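Local coordinates for protein IscA (Thermosynechococcus elongatus, PDB 1X0G) that binds a [2Fe-2S] cluster through conserved cysteines and is thought to act as a scaffold on which iron-sulfur clusters are built, at the interface of chains A and B. Coordinates in Å, arbitrary orientation; residue numbers count along the deposited sequence, not the author numbering. Chains: chain A/B, IscA.

Contact 1: the interface of chains A and B. Residues chain A 29-33; chain B 41-44, 74.
An intermolecular antiparallel beta ladder joins A:Gln31 to B:Asp43 and A:Gln33 to B:Arg41, linking strand 27-46 of chain A to strand 28-47 of chain B, as in a domain-swapped dimer. B:Asp43 N donates to A:Gln31 O at 2.9 Å, and A:Gln31 N returns the bond to B:Asp43 O. In the next pair B:Arg41 N lies 2.7 Å from A:Gln33 O, nearly straight at 171°, while A:Gln33 N donates to B:Arg41 O. Side chains alternate between the two faces of the ladder. On one face A:Ile30 and B:Leu44 lie alongside each other, CG1 of the isoleucine 3.6 Å from CD2 of the leucine; A:Ile30 CG2, anti to the backbone N (chi1 of CG1 -47°), also meets B:Leu74 CD1 from the helix 70-74. Beside them A:Val32 CG2 lies alongside B:Tyr42, 3.8 Å from ring carbon CD2. On the other face B:Arg41 NH1 forms a salt bridge of 2.6 Å with B:Asp43 OD1 in the same chain; the B:Asp43 side chain lies obliquely across that of A:Gln31, whose CG packs on B:Asp43 CB. A:Arg29 NH1 holds the amide oxygen A:Gln31 OE1 at 2.9 Å, approaching from above the carbonyl plane.

Contact 2: the interface of chains A and B. Residues chain A 47, 49-51, 54, 65-67; chain B 27, 29-30.
B:Arg29 reaches across to A:Asp54 with its chain extended from CG to NE (CG anti to the backbone N, chi1 176°), and the two side chains meet at about a right angle. The guanidinium and carboxylate planes are turned 58° apart, which makes this a skewed salt bridge rather than a flat two-pronged pair. NE of B:Arg29 donates to OD2 of A:Asp54 at 2.8 Å, on the syn side but tilted out of the carboxylate plane; the second bond, from NH2 to OD1, is weak. OD2 is gripped again from the opposite face of the carboxylate by the backbone N of A:Lys51, also at 2.8 Å, so the loop itself helps to fix the acid's rotation. An alanine in place of A:Asp54 would probably leave the B:Arg29 guanidinium without its charged mate and the A:Lys51 N-H without this acceptor. The methylenes of A:Lys51 cross the arginine obliquely, CG lying 3.5 Å from NH2. Lower on the arginine, CB packs against A:Val47 CG2, which also meets B:Ile27 CG1 at 3.5 Å. The tip of B:Ile27, CD1, lies across A:Pro50 and 3.8 Å from A:Ala65 CB. One residue beyond B:Arg29, B:Ile30 N donates to A:Ala65 O at 2.9 Å. The start of strand 28-47 of chain B thus runs parallel to strand 62-66 of chain A, flanked by the chain A loop that carries A:Pro50, A:Lys51 and A:Asp54.

Contact 3: the interface of chains A and B. Residues chain A 42-44, 64, 74, 77; chain B 28-31.
Backbone hydrogen bonds pair A:Asp43 with B:Gln31 in an antiparallel bridge between strand 27-46 of chain A and strand 28-47 of chain B. A:Asp43 N donates to B:Gln31 O at 2.7 Å, 168° at the hydrogen; the return bond from B:Gln31 N to A:Asp43 O is longer, 3.2 Å, and comes in above the carbonyl plane. A water touches the same A:Asp43 O at 3.0 Å and also meets the carbonyl oxygen of B:Arg29 and the amide oxygen B:Gln31 OE1. It thereby bridges the two backbone oxygens A:Asp43 O and B:Arg29 O, neither of which can donate to the other.

Apolar side chains pack on the face turned away from the water and the B:Gln31 side chain. A:Leu44 and B:Ile30 run alongside each other with their tips in the same direction, A:Leu44 CD2 3.5 Å from B:Ile30 CG2. The other branch, A:Leu44 CD1, meets B:Leu28 CD1 where the two leucine side chains pass at a slant. On its far side B:Leu28 runs alongside A:Ile64, its parallel bridge partner from strand 62-66: CG anti to the backbone N (chi1 160°) carries CD2 to 4.1 Å from A:Ile64 CG1. B:Ile30 CD1 also approaches A:Ile64 CG2. At its tip, B:Ile30 CD1 meets A:Leu77 CD2 end to end at 4.1 Å.

Contact 1: the interface of chains A and B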
loop_
_atom_site.group_PDB
_atom_site.type_symbol
_atom_site.label_atom_id
_atom_site.label_comp_id
_atom_site.label_asym_id
_atom_site.label_seq_id
_atom_site.Cartn_x
_atom_site.Cartn_y
_atom_site.Cartn_z
ATOM N N ARG A 29 -21.401 3.555 -1.566
ATOM C CA ARG A 29 -20.751 4.617 -0.790
ATOM C C ARG A 29 -19.324 4.233 -0.378
ATOM O O ARG A 29 -19.040 3.188 0.190
ATOM C CB ARG A 29 -21.591 4.997 0.401
ATOM C CG ARG A 29 -21.104 6.177 1.147
ATOM C CD ARG A 29 -22.180 6.655 2.096
ATOM N NE ARG A 29 -21.879 7.938 2.691
ATOM C CZ ARG A 29 -20.883 8.151 3.566
ATOM N NH1 ARG A 29 -20.098 7.143 3.972
ATOM N NH2 ARG A 29 -20.676 9.378 4.060
ATOM N N ILE A 30 -18.386 5.076 -0.768
ATOM C CA ILE A 30 -16.992 4.814 -0.508
ATOM C C ILE A 30 -16.618 5.875 0.456
ATOM O O ILE A 30 -17.001 7.014 0.298
ATOM C CB ILE A 30 -16.213 4.870 -1.781
ATOM C CG1 ILE A 30 -16.998 4.037 -2.799
ATOM C CG2 ILE A 30 -14.849 4.275 -1.563
ATOM C CD1 ILE A 30 -16.290 3.784 -4.141
ATOM N N GLN A 31 -16.036 5.442 1.550
ATOM C CA GLN A 31 -15.355 6.307 2.499
ATOM C C GLN A 31 -14.096 5.586 2.829
ATOM O O GLN A 31 -13.804 4.515 2.331
ATOM C CB GLN A 31 -16.157 6.658 3.781
ATOM C CG GLN A 31 -16.449 5.472 4.714
ATOM C CD GLN A 31 -17.463 5.764 5.886
ATOM O OE1 GLN A 31 -18.035 6.864 6.050
ATOM N NE2 GLN A 31 -17.669 4.761 6.679
ATOM N N VAL A 32 -13.285 6.205 3.643
ATOM C CA VAL A 32 -11.945 5.755 3.686
ATOM C C VAL A 32 -11.574 5.828 5.126
ATOM O O VAL A 32 -12.255 6.510 5.945
ATOM C CB VAL A 32 -11.180 6.625 2.712
ATOM C CG1 VAL A 32 -10.604 7.946 3.353
ATOM C CG2 VAL A 32 -10.166 5.817 2.002
ATOM N N GLN A 33 -10.556 5.050 5.487
ATOM C CA GLN A 33 -10.012 5.143 6.805
ATOM C C GLN A 33 -8.567 4.776 6.870
ATOM O O GLN A 33 -8.086 3.954 6.115
ATOM C CB GLN A 33 -10.774 4.249 7.688
ATOM C CG GLN A 33 -11.990 4.851 8.427
ATOM C CD GLN A 33 -12.436 3.799 9.400
ATOM O OE1 GLN A 33 -12.880 4.086 10.534
ATOM N NE2 GLN A 33 -12.210 2.526 9.008
ATOM N N ARG B 41 -7.867 2.517 3.874
ATOM C CA ARG B 41 -8.684 1.346 3.668
ATOM C C ARG B 41 -9.944 1.878 3.030
ATOM O O ARG B 41 -10.544 2.796 3.572
ATOM C CB ARG B 41 -9.094 0.693 4.966
ATOM C CG ARG B 41 -9.039 -0.843 4.911
ATOM C CD ARG B 41 -10.113 -1.550 5.725
ATOM N NE ARG B 41 -10.004 -1.109 7.109
ATOM C CZ ARG B 41 -11.001 -0.566 7.819
ATOM N NH1 ARG B 41 -12.221 -0.428 7.287
ATOM N NH2 ARG B 41 -10.797 -0.174 9.082
ATOM N N TYR B 42 -10.335 1.322 1.886
ATOM C CA TYR B 42 -11.646 1.715 1.277
ATOM C C TYR B 42 -12.831 0.969 1.873
ATOM O O TYR B 42 -12.869 -0.262 1.746
ATOM C CB TYR B 42 -11.610 1.342 -0.165
ATOM C CG TYR B 42 -10.432 1.981 -0.794
ATOM C CD1 TYR B 42 -9.394 1.214 -1.291
ATOM C CD2 TYR B 42 -10.330 3.369 -0.856
ATOM C CE1 TYR B 42 -8.298 1.833 -1.880
ATOM C CE2 TYR B 42 -9.285 3.948 -1.391
ATOM C CZ TYR B 42 -8.241 3.172 -1.906
ATOM O OH TYR B 42 -7.113 3.787 -2.485
ATOM N N ASP B 43 -13.754 1.671 2.533
ATOM C CA ASP B 43 -14.960 1.051 3.094
ATOM C C ASP B 43 -16.029 1.171 2.007
ATOM O O ASP B 43 -16.556 2.279 1.787
ATOM C CB ASP B 43 -15.547 1.840 4.301
ATOM C CG ASP B 43 -14.676 1.835 5.552
ATOM O OD1 ASP B 43 -14.023 0.773 5.824
ATOM O OD2 ASP B 43 -14.707 2.869 6.327
ATOM N N LEU B 44 -16.399 0.070 1.366
ATOM C CA LEU B 44 -17.544 0.081 0.474
ATOM C C LEU B 44 -18.776 -0.308 1.275
ATOM O O LEU B 44 -18.718 -1.171 2.112
ATOM C CB LEU B 44 -17.308 -0.929 -0.627
ATOM C CG LEU B 44 -16.000 -0.725 -1.411
ATOM C CD1 LEU B 44 -15.918 -1.563 -2.698
ATOM C CD2 LEU B 44 -15.853 0.738 -1.828
ATOM N N LEU B 74 -9.762 9.870 -3.596
ATOM C CA LEU B 74 -10.463 8.786 -4.292
ATOM C C LEU B 74 -10.497 9.030 -5.756
ATOM O O LEU B 74 -10.590 8.099 -6.527
ATOM C CB LEU B 74 -11.856 8.556 -3.766
ATOM C CG LEU B 74 -11.791 7.808 -2.411
ATOM C CD1 LEU B 74 -13.141 7.848 -1.638
ATOM C CD2 LEU B 74 -11.419 6.389 -2.578
HETATM O O HOH W 1 -18.716 3.161 3.210
#

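Contact 2: the interface of chains A and B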
loop_
_atom_site.group_PDB
_atom_site.type_symbol
_atom_site.label_atom_id
_atom_site.label_comp_id
_atom_site.label_asym_id
_atom_site.label_seq_id
_atom_site.Cartn_x
_atom_site.Cartn_y
_atom_site.Cartn_z
ATOM N N VAL A 47 26.582 0.536 -6.181
ATOM C CA VAL A 47 27.638 -0.414 -6.404
ATOM C C VAL A 47 28.555 -0.031 -7.530
ATOM O O VAL A 47 28.273 0.882 -8.301
ATOM C CB VAL A 47 27.063 -1.743 -6.766
ATOM C CG1 VAL A 47 26.571 -2.352 -5.530
ATOM C CG2 VAL A 47 25.877 -1.565 -7.691
ATOM N N GLU A 49 29.353 -2.483 -9.584
ATOM C CA GLU A 49 28.939 -3.462 -10.609
ATOM C C GLU A 49 27.503 -3.856 -10.421
ATOM O O GLU A 49 26.973 -3.731 -9.304
ATOM C CB GLU A 49 29.745 -4.748 -10.506
ATOM C CG GLU A 49 31.181 -4.596 -10.875
ATOM C CD GLU A 49 31.802 -5.889 -11.335
ATOM O OE1 GLU A 49 31.334 -6.966 -10.919
ATOM O OE2 GLU A 49 32.786 -5.824 -12.114
ATOM N N PRO A 50 26.875 -4.351 -11.499
ATOM C CA PRO A 50 25.636 -5.102 -11.404
ATOM C C PRO A 50 25.955 -6.549 -11.028
ATOM O O PRO A 50 27.078 -7.029 -11.287
ATOM C CB PRO A 50 25.131 -5.064 -12.855
ATOM C CG PRO A 50 26.393 -5.111 -13.682
ATOM C CD PRO A 50 27.335 -4.218 -12.898
ATOM N N LYS A 51 24.982 -7.257 -10.467
ATOM C CA LYS A 51 25.089 -8.735 -10.430
ATOM C C LYS A 51 24.920 -9.308 -11.847
ATOM O O LYS A 51 24.203 -8.706 -12.648
ATOM C CB LYS A 51 24.087 -9.325 -9.449
ATOM C CG LYS A 51 24.470 -8.997 -7.988
ATOM C CD LYS A 51 24.164 -10.176 -7.032
ATOM C CE LYS A 51 24.522 -11.574 -7.635
ATOM N NZ LYS A 51 23.965 -12.685 -6.782
ATOM N N ASP A 54 21.040 -8.835 -12.933
ATOM C CA ASP A 54 20.170 -7.684 -12.876
ATOM C C ASP A 54 19.663 -7.190 -14.242
ATOM O O ASP A 54 20.241 -7.427 -15.272
ATOM C CB ASP A 54 20.867 -6.523 -12.179
ATOM C CG ASP A 54 21.242 -6.833 -10.743
ATOM O OD1 ASP A 54 20.412 -7.533 -10.051
ATOM O OD2 ASP A 54 22.366 -6.371 -10.319
ATOM N N ALA A 65 20.370 -0.793 -12.100
ATOM C CA ALA A 65 20.234 -2.231 -12.066
ATOM C C ALA A 65 19.120 -2.633 -11.106
ATOM O O ALA A 65 18.874 -1.991 -10.118
ATOM C CB ALA A 65 21.530 -2.897 -11.721
ATOM N N ILE A 66 18.422 -3.680 -11.448
ATOM C CA ILE A 66 17.410 -4.196 -10.597
ATOM C C ILE A 66 17.536 -5.722 -10.561
ATOM O O ILE A 66 17.933 -6.402 -11.544
ATOM C CB ILE A 66 16.026 -3.671 -10.996
ATOM C CG1 ILE A 66 15.639 -4.148 -12.404
ATOM C CG2 ILE A 66 16.084 -2.114 -11.055
ATOM C CD1 ILE A 66 14.126 -4.308 -12.564
ATOM N N ALA A 67 17.288 -6.212 -9.358
ATOM C CA ALA A 67 17.435 -7.608 -9.025
ATOM C C ALA A 67 16.480 -8.337 -9.925
ATOM O O ALA A 67 15.315 -7.998 -9.920
ATOM C CB ALA A 67 17.059 -7.792 -7.552
ATOM N N ILE B 27 26.877 3.163 -10.968
ATOM C CA ILE B 27 25.678 2.272 -11.006
ATOM C C ILE B 27 24.813 2.198 -9.808
ATOM O O ILE B 27 25.201 1.679 -8.772
ATOM C CB ILE B 27 25.839 0.883 -11.716
ATOM C CG1 ILE B 27 25.250 -0.239 -10.892
ATOM C CG2 ILE B 27 27.280 0.578 -12.154
ATOM C CD1 ILE B 27 25.055 -1.461 -11.722
ATOM N N ARG B 29 21.804 0.492 -7.818
ATOM C CA ARG B 29 21.181 -0.801 -7.797
ATOM C C ARG B 29 20.012 -0.809 -6.830
ATOM O O ARG B 29 20.115 -0.213 -5.742
ATOM C CB ARG B 29 22.169 -1.851 -7.429
ATOM C CG ARG B 29 21.590 -3.203 -7.295
ATOM C CD ARG B 29 22.770 -4.119 -7.361
ATOM N NE ARG B 29 22.372 -5.482 -7.617
ATOM C CZ ARG B 29 21.634 -6.268 -6.824
ATOM N NH1 ARG B 29 21.134 -5.873 -5.645
ATOM N NH2 ARG B 29 21.343 -7.480 -7.267
ATOM N N ILE B 30 18.908 -1.425 -7.233
ATOM C CA ILE B 30 17.706 -1.378 -6.413
ATOM C C ILE B 30 17.261 -2.786 -6.064
ATOM O O ILE B 30 17.391 -3.685 -6.897
ATOM C CB ILE B 30 16.555 -0.667 -7.072
ATOM C CG1 ILE B 30 17.066 0.561 -7.829
ATOM C CG2 ILE B 30 15.532 -0.299 -6.056
ATOM C CD1 ILE B 30 16.013 1.569 -8.219
#

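Contact 3: the interface of chains A and B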
loop_
_atom_site.group_PDB
_atom_site.type_symbol
_atom_site.label_atom_id
_atom_site.label_comp_id
_atom_site.label_asym_id
_atom_site.label_seq_id
_atom_site.Cartn_x
_atom_site.Cartn_y
_atom_site.Cartn_z
ATOM N N TYR A 42 12.274 0.099 -0.877
ATOM C CA TYR A 42 13.332 0.112 -1.914
ATOM C C TYR A 42 14.668 0.297 -1.279
ATOM O O TYR A 42 14.855 1.259 -0.484
ATOM C CB TYR A 42 13.086 1.231 -2.876
ATOM C CG TYR A 42 11.638 1.185 -3.380
ATOM C CD1 TYR A 42 10.678 2.037 -2.879
ATOM C CD2 TYR A 42 11.233 0.225 -4.297
ATOM C CE1 TYR A 42 9.367 1.951 -3.312
ATOM C CE2 TYR A 42 9.959 0.136 -4.727
ATOM C CZ TYR A 42 9.008 1.010 -4.249
ATOM O OH TYR A 42 7.654 0.903 -4.698
ATOM N N ASP A 43 15.586 -0.626 -1.582
ATOM C CA ASP A 43 16.989 -0.430 -1.232
ATOM C C ASP A 43 17.837 0.125 -2.397
ATOM O O ASP A 43 18.364 -0.616 -3.243
ATOM C CB ASP A 43 17.615 -1.744 -0.820
ATOM C CG ASP A 43 17.118 -2.265 0.498
ATOM O OD1 ASP A 43 17.974 -2.682 1.269
ATOM O OD2 ASP A 43 15.913 -2.338 0.772
ATOM N N LEU A 44 18.018 1.418 -2.410
ATOM C CA LEU A 44 18.841 1.962 -3.444
ATOM C C LEU A 44 20.278 1.921 -2.941
ATOM O O LEU A 44 20.484 2.262 -1.758
ATOM C CB LEU A 44 18.409 3.392 -3.645
ATOM C CG LEU A 44 16.982 3.790 -4.095
ATOM C CD1 LEU A 44 17.075 4.632 -5.334
ATOM C CD2 LEU A 44 15.991 2.659 -4.260
ATOM N N ILE A 64 20.853 1.887 -14.202
ATOM C CA ILE A 64 20.086 1.400 -13.042
ATOM C C ILE A 64 19.967 -0.099 -13.157
ATOM O O ILE A 64 19.566 -0.627 -14.200
ATOM C CB ILE A 64 18.721 2.024 -12.986
ATOM C CG1 ILE A 64 18.855 3.537 -12.867
ATOM C CG2 ILE A 64 17.926 1.499 -11.807
ATOM C CD1 ILE A 64 17.504 4.253 -13.004
ATOM N N LEU A 74 9.280 -3.586 -9.896
ATOM C CA LEU A 74 10.113 -2.403 -10.002
ATOM C C LEU A 74 9.943 -1.596 -11.270
ATOM O O LEU A 74 10.042 -0.372 -11.197
ATOM C CB LEU A 74 11.556 -2.707 -9.717
ATOM C CG LEU A 74 11.881 -2.901 -8.225
ATOM C CD1 LEU A 74 13.333 -3.314 -8.082
ATOM C CD2 LEU A 74 11.652 -1.715 -7.238
ATOM N N LEU A 77 8.373 1.971 -11.187
ATOM C CA LEU A 77 8.978 2.899 -10.204
ATOM C C LEU A 77 9.573 4.164 -10.830
ATOM O O LEU A 77 10.322 4.106 -11.809
ATOM C CB LEU A 77 10.015 2.178 -9.366
ATOM C CG LEU A 77 10.825 3.012 -8.405
ATOM C CD1 LEU A 77 9.872 3.392 -7.307
ATOM C CD2 LEU A 77 12.032 2.268 -7.876
ATOM N N LEU B 28 23.611 2.736 -9.966
ATOM C CA LEU B 28 22.524 2.602 -8.980
ATOM C C LEU B 28 21.796 1.210 -8.938
ATOM O O LEU B 28 21.212 0.817 -9.924
ATOM C CB LEU B 28 21.480 3.691 -9.242
ATOM C CG LEU B 28 20.097 3.421 -8.659
ATOM C CD1 LEU B 28 20.323 3.262 -7.183
ATOM C CD2 LEU B 28 19.166 4.578 -8.867
ATOM N N ARG B 29 21.804 0.492 -7.818
ATOM C CA ARG B 29 21.181 -0.801 -7.797
ATOM C C ARG B 29 20.012 -0.809 -6.830
ATOM O O ARG B 29 20.115 -0.213 -5.742
ATOM C CB ARG B 29 22.169 -1.851 -7.429
ATOM C CG ARG B 29 21.590 -3.203 -7.295
ATOM C CD ARG B 29 22.770 -4.119 -7.361
ATOM N NE ARG B 29 22.372 -5.482 -7.617
ATOM C CZ ARG B 29 21.634 -6.268 -6.824
ATOM N NH1 ARG B 29 21.134 -5.873 -5.645
ATOM N NH2 ARG B 29 21.343 -7.480 -7.267
ATOM N N ILE B 30 18.908 -1.425 -7.233
ATOM C CA ILE B 30 17.706 -1.378 -6.413
ATOM C C ILE B 30 17.261 -2.786 -6.064
ATOM O O ILE B 30 17.391 -3.685 -6.897
ATOM C CB ILE B 30 16.555 -0.667 -7.072
ATOM C CG1 ILE B 30 17.066 0.561 -7.829
ATOM C CG2 ILE B 30 15.532 -0.299 -6.056
ATOM C CD1 ILE B 30 16.013 1.569 -8.219
ATOM N N GLN B 31 16.833 -2.995 -4.828
ATOM C CA GLN B 31 16.269 -4.249 -4.470
ATOM C C GLN B 31 15.117 -3.919 -3.582
ATOM O O GLN B 31 15.006 -2.774 -3.146
ATOM C CB GLN B 31 17.269 -5.216 -3.837
ATOM C CG GLN B 31 18.443 -4.589 -3.202
ATOM C CD GLN B 31 19.418 -5.604 -2.603
ATOM O OE1 GLN B 31 20.612 -5.532 -2.829
ATOM N NE2 GLN B 31 18.902 -6.537 -1.800
HETATM O O HOH W 2 20.710 -2.471 -3.553
#

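Contact 2 and contact 3 are neighbours, their C-alpha centres about 8 Å apart, and share B:Arg29 and B:Ile30: the same chain B strand meets strand 62-66 of chain A in both and the long strand 27-46 in contact 3. Contact 1 lies about 32 Å from contact 3 and about 39 Å from contact 2, at the other end of the paired long strands. There the chains exchange roles, so contact 1 is largely the two-fold counterpart of contact 3. Each chain thus completes a sheet in its partner, consistent with domain swapping within the four-chain assembly.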